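Local coordinates for protein PsaG (Dunaliella salina, PDB 6SL5) that is a small membrane-spanning subunit at the edge of photosystem I that binds chlorophyll a and beta-carotene and probably helps dock light-harvesting antenna proteins to the core, at residues H[23-27]-H[62-67]. Numbering follows the deposited sequence.
Sequences LPYQR and KSKDPS. With CLA (chlorophyll a), chain B.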
loop_
_atom_site.group_PDB
_atom_site.type_symbol
_atom_site.label_atom_id
_atom_site.label_comp_id
_atom_site.label_asym_id
_atom_site.label_seq_id
_atom_site.Cartn_x
_atom_site.Cartn_y
_atom_site.Cartn_z
ATOM N N LEU H 23 -51.325 -17.459 38.221
ATOM C CA LEU H 23 -50.481 -17.311 39.395
ATOM C C LEU H 23 -49.579 -18.533 39.613
ATOM O O LEU H 23 -48.365 -18.319 39.752
ATOM C CB LEU H 23 -51.346 -16.982 40.623
ATOM C CG LEU H 23 -50.790 -16.330 41.888
ATOM C CD1 LEU H 23 -51.931 -15.807 42.731
ATOM C CD2 LEU H 23 -50.024 -17.325 42.700
ATOM N N PRO H 24 -50.073 -19.794 39.691
ATOM C CA PRO H 24 -49.124 -20.898 39.920
ATOM C C PRO H 24 -48.170 -21.102 38.772
ATOM O O PRO H 24 -47.043 -21.548 38.999
ATOM C CB PRO H 24 -50.033 -22.117 40.130
ATOM C CG PRO H 24 -51.224 -21.802 39.384
ATOM C CD PRO H 24 -51.444 -20.353 39.619
ATOM N N TYR H 25 -48.577 -20.743 37.553
ATOM C CA TYR H 25 -47.678 -20.853 36.420
ATOM C C TYR H 25 -46.560 -19.829 36.533
ATOM O O TYR H 25 -45.404 -20.137 36.232
ATOM C CB TYR H 25 -48.446 -20.678 35.117
ATOM C CG TYR H 25 -47.549 -20.634 33.918
ATOM C CD1 TYR H 25 -46.687 -21.683 33.641
ATOM C CD2 TYR H 25 -47.559 -19.550 33.058
ATOM C CE1 TYR H 25 -45.870 -21.649 32.548
ATOM C CE2 TYR H 25 -46.744 -19.519 31.956
ATOM C CZ TYR H 25 -45.892 -20.558 31.710
ATOM O OH TYR H 25 -45.075 -20.508 30.608
ATOM N N GLN H 26 -46.877 -18.618 37.008
ATOM C CA GLN H 26 -45.848 -17.595 37.174
ATOM C C GLN H 26 -44.897 -17.962 38.300
ATOM O O GLN H 26 -43.679 -17.794 38.169
ATOM C CB GLN H 26 -46.465 -16.233 37.472
ATOM C CG GLN H 26 -45.436 -15.122 37.404
ATOM C CD GLN H 26 -45.793 -13.941 38.259
ATOM O OE1 GLN H 26 -46.938 -13.495 38.272
ATOM N NE2 GLN H 26 -44.814 -13.426 38.990
ATOM N N ARG H 27 -45.439 -18.468 39.414
ATOM C CA ARG H 27 -44.592 -18.856 40.535
ATOM C C ARG H 27 -43.725 -20.053 40.182
ATOM O O ARG H 27 -42.554 -20.099 40.562
ATOM C CB ARG H 27 -45.446 -19.135 41.762
ATOM C CG ARG H 27 -46.220 -17.923 42.217
ATOM C CD ARG H 27 -45.307 -16.737 42.489
ATOM N NE ARG H 27 -46.064 -15.586 42.972
ATOM C CZ ARG H 27 -45.570 -14.357 43.076
ATOM N NH1 ARG H 27 -44.317 -14.116 42.724
ATOM N NH2 ARG H 27 -46.330 -13.367 43.526
ATOM N N LYS H 62 -52.612 -13.558 51.564
ATOM C CA LYS H 62 -53.811 -14.119 50.889
ATOM C C LYS H 62 -53.723 -15.648 50.977
ATOM O O LYS H 62 -53.253 -16.149 52.017
ATOM C CB LYS H 62 -53.851 -13.636 49.434
ATOM C CG LYS H 62 -55.224 -13.519 48.784
ATOM C CD LYS H 62 -55.122 -13.183 47.312
ATOM C CE LYS H 62 -54.040 -13.973 46.607
ATOM N NZ LYS H 62 -53.624 -13.326 45.341
ATOM N N SER H 63 -54.190 -16.360 49.949
ATOM C CA SER H 63 -54.139 -17.846 49.951
ATOM C C SER H 63 -53.625 -18.355 48.600
ATOM O O SER H 63 -53.700 -17.594 47.614
ATOM C CB SER H 63 -55.483 -18.433 50.297
ATOM O OG SER H 63 -55.965 -17.897 51.520
ATOM N N LYS H 64 -53.074 -19.574 48.583
ATOM C CA LYS H 64 -52.550 -20.201 47.338
ATOM C C LYS H 64 -51.532 -19.274 46.661
ATOM O O LYS H 64 -51.676 -19.061 45.438
ATOM C CB LYS H 64 -53.694 -20.569 46.389
ATOM C CG LYS H 64 -53.309 -21.493 45.240
ATOM C CD LYS H 64 -54.269 -21.430 44.075
ATOM C CE LYS H 64 -54.217 -20.108 43.340
ATOM N NZ LYS H 64 -54.995 -20.147 42.079
ATOM N N ASP H 65 -50.597 -18.722 47.449
ATOM C CA ASP H 65 -49.495 -17.816 47.009
ATOM C C ASP H 65 -50.038 -16.423 46.657
ATOM O O ASP H 65 -50.557 -16.243 45.537
ATOM C CB ASP H 65 -48.571 -18.454 45.963
ATOM C CG ASP H 65 -47.316 -17.644 45.684
ATOM O OD1 ASP H 65 -46.212 -18.201 45.844
ATOM O OD2 ASP H 65 -47.453 -16.465 45.300
ATOM N N PRO H 66 -49.918 -15.429 47.564
ATOM C CA PRO H 66 -50.422 -14.071 47.333
ATOM C C PRO H 66 -49.441 -13.189 46.548
ATOM O O PRO H 66 -48.429 -13.696 46.094
ATOM C CB PRO H 66 -50.530 -13.477 48.748
ATOM C CG PRO H 66 -50.177 -14.613 49.689
ATOM C CD PRO H 66 -49.309 -15.553 48.882
ATOM N N SER H 67 -49.763 -11.897 46.422
ATOM C CA SER H 67 -48.897 -10.954 45.723
ATOM C C SER H 67 -49.119 -9.555 46.274
ATOM O O SER H 67 -50.213 -8.999 46.142
ATOM C CB SER H 67 -49.140 -10.994 44.215
ATOM O OG SER H 67 -50.523 -11.002 43.910
HETATM MG MG CLA B . -58.321 -12.300 48.291
HETATM C CHA CLA B . -56.444 -11.057 50.927
HETATM C CHB CLA B . -56.903 -10.018 46.149
HETATM C CHC CLA B . -60.136 -13.614 45.885
HETATM C CHD CLA B . -59.781 -14.626 50.561
HETATM N NA CLA B . -56.821 -10.691 48.504
HETATM C C1A CLA B . -56.184 -10.347 49.623
HETATM C C2A CLA B . -55.223 -9.212 49.407
HETATM C C3A CLA B . -55.388 -8.912 47.905
HETATM C C4A CLA B . -56.422 -9.914 47.470
HETATM C CMA CLA B . -55.464 -7.470 47.418
HETATM C CAA CLA B . -53.799 -9.672 49.682
HETATM C CBA CLA B . -53.151 -8.832 50.774
HETATM C CGA CLA B . -51.732 -8.512 50.370
HETATM O O1A CLA B . -50.919 -9.415 50.264
HETATM O O2A CLA B . -51.408 -7.253 50.143
HETATM N NB CLA B . -58.489 -11.882 46.310
HETATM C C1B CLA B . -57.853 -10.906 45.600
HETATM C C2B CLA B . -58.292 -10.950 44.224
HETATM C C3B CLA B . -59.204 -11.967 44.165
HETATM C C4B CLA B . -59.319 -12.549 45.499
HETATM C CMB CLA B . -57.847 -10.058 43.095
HETATM C CAB CLA B . -59.962 -12.426 42.981
HETATM C CBB CLA B . -59.946 -11.608 41.712
HETATM N NC CLA B . -59.712 -13.879 48.240
HETATM C C1C CLA B . -60.357 -14.239 47.136
HETATM C C2C CLA B . -61.315 -15.348 47.365
HETATM C C3C CLA B . -61.190 -15.630 48.697
HETATM C C4C CLA B . -60.193 -14.708 49.233
HETATM C CMC CLA B . -62.210 -16.008 46.349
HETATM C CAC CLA B . -61.947 -16.684 49.468
HETATM C CBC CLA B . -63.370 -16.220 49.688
HETATM N ND CLA B . -58.222 -12.798 50.212
HETATM C C1D CLA B . -58.812 -13.713 51.036
HETATM C C2D CLA B . -58.335 -13.611 52.410
HETATM C C3D CLA B . -57.414 -12.572 52.348
HETATM C C4D CLA B . -57.355 -12.099 51.039
HETATM C CMD CLA B . -58.641 -14.347 53.688
HETATM C CAD CLA B . -56.493 -11.810 53.167
HETATM O OBD CLA B . -56.484 -11.799 54.387
HETATM C CBD CLA B . -55.817 -10.806 52.279
HETATM C CGD CLA B . -56.155 -9.418 52.741
HETATM O O1D CLA B . -57.188 -9.196 53.350
HETATM O O2D CLA B . -55.327 -8.411 52.479
HETATM C CED CLA B . -54.818 -7.706 53.610
HETATM C C1 CLA B . -52.371 -6.370 49.493
#
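A short helix can hold an irregular loop with very few polar bonds when one long side chain gathers two acceptors at once, and PsaG offers a compact case. Arg-27 reaches from the helix to residues 62-67, where its NE lies 2.8 Å from OD2 of Asp-65. The pair is a salt bridge, although the N-H points poorly at the oxygen (119°), so as a hydrogen bond it is weak. The same guanidinium extends NH2 to the backbone O of Pro-66 at 3.3 Å, again weakly. Asp-65 OD2 and Pro-66 O stand 3.0 Å apart, two acceptors with no proton to share, whose mutual repulsion the nearby guanidinium charge probably offsets. Arg-27 N, meanwhile, donates to Leu-23 O at 2.9 Å, the ordinary helical i to i-4 bond, so the residue is tied into its own helix while its side chain serves the loop.

One turn earlier, Leu-23 supplies the apolar half. Its CD2 packs 3.7 Å from CB of Asp-65 and comes as near as 3.1 Å to the O of Asp-65, a tight van der Waals approach that satisfies no acceptor. Lys-62 turns its aliphatic chain to a chlorophyll a, with CD 3.2 Å from the pigment's NA, and thereby links the contact to a pigment pocket.

The loop, which precedes helix 70-73, touches both helix 23-29 and helix 3-20, whose Arg-19 touches Lys-62 and Lys-64 and gives Ser-63 O a weak hydrogen bond; beyond Pro-24 and Tyr-25 lies a chlorophyll a-b binding protein.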